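Side-chain contacts in transcriptional regulator, IclR family (Ruegeria sp. TM1040, PDB 3R4K), which probably binds DNA through an N-terminal helix-turn-helix domain and regulates transcription in response to a ligand sensed by its C-terminal domain: residues Leu80-Arg85 with Leu240-Arg245; Arg88-Asp93 with Gly212-Ala217. All blocks are in the same frame, centred on the assembly; numbering follows the deposited sequence.

Interaction 1: Leu80-Arg85 with Leu240-Arg245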
# COMPACT_ATOMS: atom_id res chain seq x y z
N LEU A 80 -11.19 -5.53 -4.27
CA LEU A 80 -12.45 -6.20 -4.58
C LEU A 80 -13.67 -5.38 -4.12
O LEU A 80 -14.72 -5.44 -4.74
CB LEU A 80 -12.49 -7.64 -4.04
CG LEU A 80 -11.38 -8.60 -4.62
CD1 LEU A 80 -11.42 -9.94 -3.95
CD2 LEU A 80 -11.47 -8.77 -6.14
N SER A 81 -13.50 -4.57 -3.07
CA SER A 81 -14.55 -3.69 -2.57
C SER A 81 -14.74 -2.51 -3.54
O SER A 81 -15.88 -2.14 -3.84
CB SER A 81 -14.21 -3.20 -1.17
OG SER A 81 -15.17 -2.28 -0.68
N ALA A 82 -13.62 -1.98 -4.09
CA ALA A 82 -13.62 -0.91 -5.09
C ALA A 82 -14.22 -1.38 -6.44
O ALA A 82 -14.80 -0.58 -7.18
CB ALA A 82 -12.20 -0.41 -5.32
N SER A 83 -14.06 -2.68 -6.75
CA SER A 83 -14.54 -3.27 -7.99
C SER A 83 -16.07 -3.37 -8.05
O SER A 83 -16.63 -3.30 -9.15
CB SER A 83 -13.92 -4.65 -8.19
OG SER A 83 -14.59 -5.64 -7.42
N ARG A 84 -16.74 -3.55 -6.90
CA ARG A 84 -18.19 -3.75 -6.82
C ARG A 84 -18.98 -2.74 -7.65
O ARG A 84 -19.79 -3.17 -8.46
CB ARG A 84 -18.73 -3.78 -5.37
CG ARG A 84 -18.09 -4.83 -4.46
CD ARG A 84 -18.34 -6.29 -4.83
NE ARG A 84 -17.44 -7.17 -4.08
CZ ARG A 84 -17.25 -8.47 -4.33
NH1 ARG A 84 -17.91 -9.07 -5.31
NH2 ARG A 84 -16.39 -9.17 -3.60
N ARG A 85 -18.73 -1.42 -7.48
CA ARG A 85 -19.46 -0.38 -8.22
C ARG A 85 -19.06 -0.35 -9.70
O ARG A 85 -19.92 -0.15 -10.56
CB ARG A 85 -19.24 1.00 -7.57
CG ARG A 85 -20.00 2.13 -8.25
CD ARG A 85 -19.62 3.49 -7.68
NE ARG A 85 -20.08 4.58 -8.53
CZ ARG A 85 -20.77 5.64 -8.10
NH1 ARG A 85 -21.10 5.75 -6.81
NH2 ARG A 85 -21.14 6.59 -8.95
N LEU A 240 -9.81 2.40 -16.16
CA LEU A 240 -9.13 3.60 -15.67
C LEU A 240 -9.74 4.06 -14.34
O LEU A 240 -9.01 4.40 -13.41
CB LEU A 240 -9.16 4.75 -16.69
CG LEU A 240 -8.37 4.53 -17.99
CD1 LEU A 240 -8.86 5.46 -19.07
CD2 LEU A 240 -6.85 4.64 -17.78
N SER A 241 -11.08 4.00 -14.24
CA SER A 241 -11.83 4.31 -13.03
C SER A 241 -11.42 3.39 -11.85
O SER A 241 -11.26 3.87 -10.72
CB SER A 241 -13.32 4.19 -13.31
OG SER A 241 -14.09 4.29 -12.12
N LEU A 242 -11.22 2.09 -12.11
CA LEU A 242 -10.80 1.13 -11.09
C LEU A 242 -9.37 1.39 -10.66
O LEU A 242 -9.09 1.37 -9.46
CB LEU A 242 -10.97 -0.33 -11.58
CG LEU A 242 -10.68 -1.48 -10.55
CD1 LEU A 242 -11.47 -1.30 -9.24
CD2 LEU A 242 -11.00 -2.82 -11.17
N THR A 243 -8.49 1.67 -11.65
CA THR A 243 -7.08 1.97 -11.44
C THR A 243 -6.99 3.18 -10.47
O THR A 243 -6.19 3.15 -9.53
CB THR A 243 -6.36 2.18 -12.80
OG1 THR A 243 -6.43 0.97 -13.57
CG2 THR A 243 -4.90 2.54 -12.65
N GLU A 244 -7.86 4.17 -10.65
CA GLU A 244 -7.94 5.37 -9.84
C GLU A 244 -8.40 5.05 -8.40
O GLU A 244 -7.80 5.60 -7.47
CB GLU A 244 -8.87 6.38 -10.50
CG GLU A 244 -8.86 7.76 -9.90
CD GLU A 244 -10.14 8.52 -10.17
OE1 GLU A 244 -10.97 8.64 -9.24
OE2 GLU A 244 -10.34 8.97 -11.33
N ARG A 245 -9.41 4.15 -8.20
CA ARG A 245 -9.92 3.77 -6.87
C ARG A 245 -8.86 3.02 -6.04
O ARG A 245 -9.03 2.90 -4.82
CB ARG A 245 -11.20 2.93 -6.97
CG ARG A 245 -12.42 3.60 -7.63
CD ARG A 245 -13.33 4.37 -6.68
NE ARG A 245 -13.95 3.53 -5.64
CZ ARG A 245 -13.76 3.69 -4.32
NH1 ARG A 245 -12.99 4.67 -3.87
NH2 ARG A 245 -14.36 2.87 -3.46
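Ala82 and Arg245 bring two helices of the IclR C-terminal domain together. The segments 80-85 and 240-245 run roughly antiparallel, with an angle of 145° between their directions. Their axes come no closer than 9.6 Å. The tight part is small and apolar. The methyl CB of Ala82 lies 3.9 Å from CB of Arg245 and 4.1 Å from CD1 of Leu242. Leu242 enters alongside. Its CG stands anti to the backbone N (chi1 -175°), which carries CD1 over the backbone of the facing helix, 3.8 Å from N of Ser83. Leu100 of the sheet touches both Leu242 and Ser83 and helps cover this part. Ser83 turns its hydroxyl back to its own helix, with OG 2.7 Å from O of Leu80. That donor sits 32° out of the carbonyl plane. The same OG also bonds Ser112 OG on strand 107-114.

The far end of Arg245 is looser; the residue is partly exposed. Its chain bends at chi2 and chi3, and this brings NH2 obliquely to 4.2 Å from CA of Ala82, a van der Waals approach. The guanidinium has its salt bridge outside this helix pair, from NH1 to Glu52 of the second subunit. Arg85 lies on this side too, paired with Glu89 of its own helix. NE of Arg85 stays 6.9 Å from NE of Arg245. No hydrogen bond or salt bridge joins the two segments. The direct contact between the helices is therefore van der Waals packing, while the charged end of Arg245 links the same spot to the other subunit.

Interaction 2: Arg88-Asp93 with Gly212-Ala217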
# COMPACT_ATOMS: atom_id res chain seq x y z
N ARG A 88 -20.66 -3.49 -11.50
CA ARG A 88 -22.11 -3.21 -11.55
C ARG A 88 -22.45 -2.26 -12.70
O ARG A 88 -23.34 -2.56 -13.50
CB ARG A 88 -22.54 -2.55 -10.22
CG ARG A 88 -23.93 -2.91 -9.70
CD ARG A 88 -24.34 -1.98 -8.56
NE ARG A 88 -23.46 -2.07 -7.38
CZ ARG A 88 -22.83 -1.04 -6.83
NH1 ARG A 88 -22.94 0.18 -7.36
NH2 ARG A 88 -22.07 -1.21 -5.75
N GLU A 89 -21.73 -1.12 -12.77
CA GLU A 89 -21.95 -0.07 -13.77
C GLU A 89 -21.58 -0.55 -15.17
O GLU A 89 -22.36 -0.33 -16.08
CB GLU A 89 -21.17 1.20 -13.42
CG GLU A 89 -21.83 1.99 -12.29
CD GLU A 89 -21.10 3.22 -11.79
OE1 GLU A 89 -19.92 3.43 -12.16
OE2 GLU A 89 -21.73 3.97 -11.01
N LEU A 90 -20.45 -1.25 -15.33
CA LEU A 90 -20.02 -1.78 -16.63
C LEU A 90 -21.01 -2.85 -17.15
O LEU A 90 -21.31 -2.85 -18.35
CB LEU A 90 -18.59 -2.34 -16.56
CG LEU A 90 -17.92 -2.68 -17.89
CD1 LEU A 90 -17.94 -1.50 -18.86
CD2 LEU A 90 -16.51 -3.17 -17.67
N SER A 91 -21.53 -3.71 -16.25
CA SER A 91 -22.51 -4.73 -16.62
C SER A 91 -23.80 -4.10 -17.09
O SER A 91 -24.42 -4.61 -18.00
CB SER A 91 -22.80 -5.68 -15.46
OG SER A 91 -21.79 -6.67 -15.38
N GLU A 92 -24.17 -2.95 -16.51
CA GLU A 92 -25.38 -2.25 -16.90
C GLU A 92 -25.21 -1.53 -18.22
O GLU A 92 -26.13 -1.53 -19.03
CB GLU A 92 -25.83 -1.28 -15.79
CG GLU A 92 -26.57 -2.00 -14.66
CD GLU A 92 -27.63 -3.04 -15.06
OE1 GLU A 92 -27.30 -4.25 -15.03
OE2 GLU A 92 -28.77 -2.65 -15.40
N ASP A 93 -24.02 -0.96 -18.47
CA ASP A 93 -23.72 -0.24 -19.70
C ASP A 93 -23.57 -1.17 -20.92
O ASP A 93 -24.00 -0.80 -22.01
CB ASP A 93 -22.44 0.59 -19.51
CG ASP A 93 -22.58 1.77 -18.57
OD1 ASP A 93 -23.72 2.26 -18.38
OD2 ASP A 93 -21.54 2.25 -18.04
N GLY A 212 -3.80 -7.36 -12.52
CA GLY A 212 -4.81 -8.23 -13.07
C GLY A 212 -5.49 -7.59 -14.25
O GLY A 212 -4.87 -6.78 -14.97
N ALA A 213 -6.75 -7.95 -14.47
CA ALA A 213 -7.51 -7.47 -15.62
C ALA A 213 -8.99 -7.37 -15.33
O ALA A 213 -9.54 -8.19 -14.58
CB ALA A 213 -7.29 -8.38 -16.82
N LEU A 214 -9.63 -6.37 -15.96
CA LEU A 214 -11.05 -6.11 -15.93
C LEU A 214 -11.63 -6.56 -17.27
O LEU A 214 -11.11 -6.16 -18.32
CB LEU A 214 -11.32 -4.62 -15.64
CG LEU A 214 -12.79 -4.22 -15.57
CD1 LEU A 214 -13.49 -4.93 -14.44
CD2 LEU A 214 -12.93 -2.73 -15.45
N ALA A 215 -12.65 -7.43 -17.26
CA ALA A 215 -13.17 -7.99 -18.50
C ALA A 215 -14.67 -7.94 -18.63
O ALA A 215 -15.39 -7.85 -17.63
CB ALA A 215 -12.71 -9.43 -18.65
N VAL A 216 -15.14 -8.05 -19.89
CA VAL A 216 -16.54 -8.14 -20.31
C VAL A 216 -16.68 -9.44 -21.10
O VAL A 216 -16.04 -9.56 -22.15
CB VAL A 216 -16.99 -6.89 -21.14
CG1 VAL A 216 -18.39 -7.07 -21.74
CG2 VAL A 216 -16.93 -5.63 -20.28
N ALA A 217 -17.43 -10.42 -20.58
CA ALA A 217 -17.68 -11.73 -21.21
C ALA A 217 -19.07 -11.75 -21.79
O ALA A 217 -20.05 -11.51 -21.08
CB ALA A 217 -17.52 -12.86 -20.21
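This is a buried, wholly apolar contact between a helix and a sheet. It joins helix 79-94 to strand 210-219, a central strand of the six-stranded antiparallel sheet of the GAF-like (profilin-like) C-terminal domain. Three side chains make it: Leu90 from the helix, and Leu214 and Val216 from the strand. The two strand residues are spaced by two, so both point to the helix face of the sheet. Ala215 between them points the other way, where it meets Ser138 of helix 137-143.

Leu90 points from the helix toward the strand, with CG anti to its backbone N (chi1 -168°). This sends the CD2 branch between the two strand side chains. CD2 is 3.6 Å from CG2 of Val216, the shorter of the two approaches. CG of Leu90 follows at 3.9 Å from the same methyl. The two side chains meet at a slant. With CG1 anti to the backbone N (chi1 172°), CG2 of Val216 lies beside that N and is the methyl that meets Leu90. Toward Leu214 the fit is wider, with CD2 of Leu90 4.2 Å from CD2 of Leu214.

Neighbouring side chains surround the contact. Leu90 also rests on Ala234, Leu235 and Ala238 of helix 225-245, and on Thr98 of the adjacent strand. Leu214 touches Val86 and Leu87, about one turn earlier on the helix. The strand backbone is itself bonded to both neighbours, for example Leu214 to Val201 and Ala215 to His99. No polar bond crosses between the segments. Leu90 thus belongs to a shared hydrophobic core, and between these two segments the helix meets the strand through branched aliphatic groups.

Interactions 1 and 2 lie in the same C-terminal domain, with centres about 11 Å apart. Both use helix 79-94. Its earlier part, 80-85, meets the C-terminal part of helix 225-245, and its later part, 88-93, meets strand 210-219. Along the chain the order is 80-85, 88-93, 212-217, 240-245, so the inner pair is enclosed by the outer pair. Strand 210-219 is followed in the chain by helix 225-245. Helix 79-94 thus packs against the last strand and last helix of the chain. Together these contacts place both helices on one face of the six-stranded sheet, so residues far apart in sequence share one core.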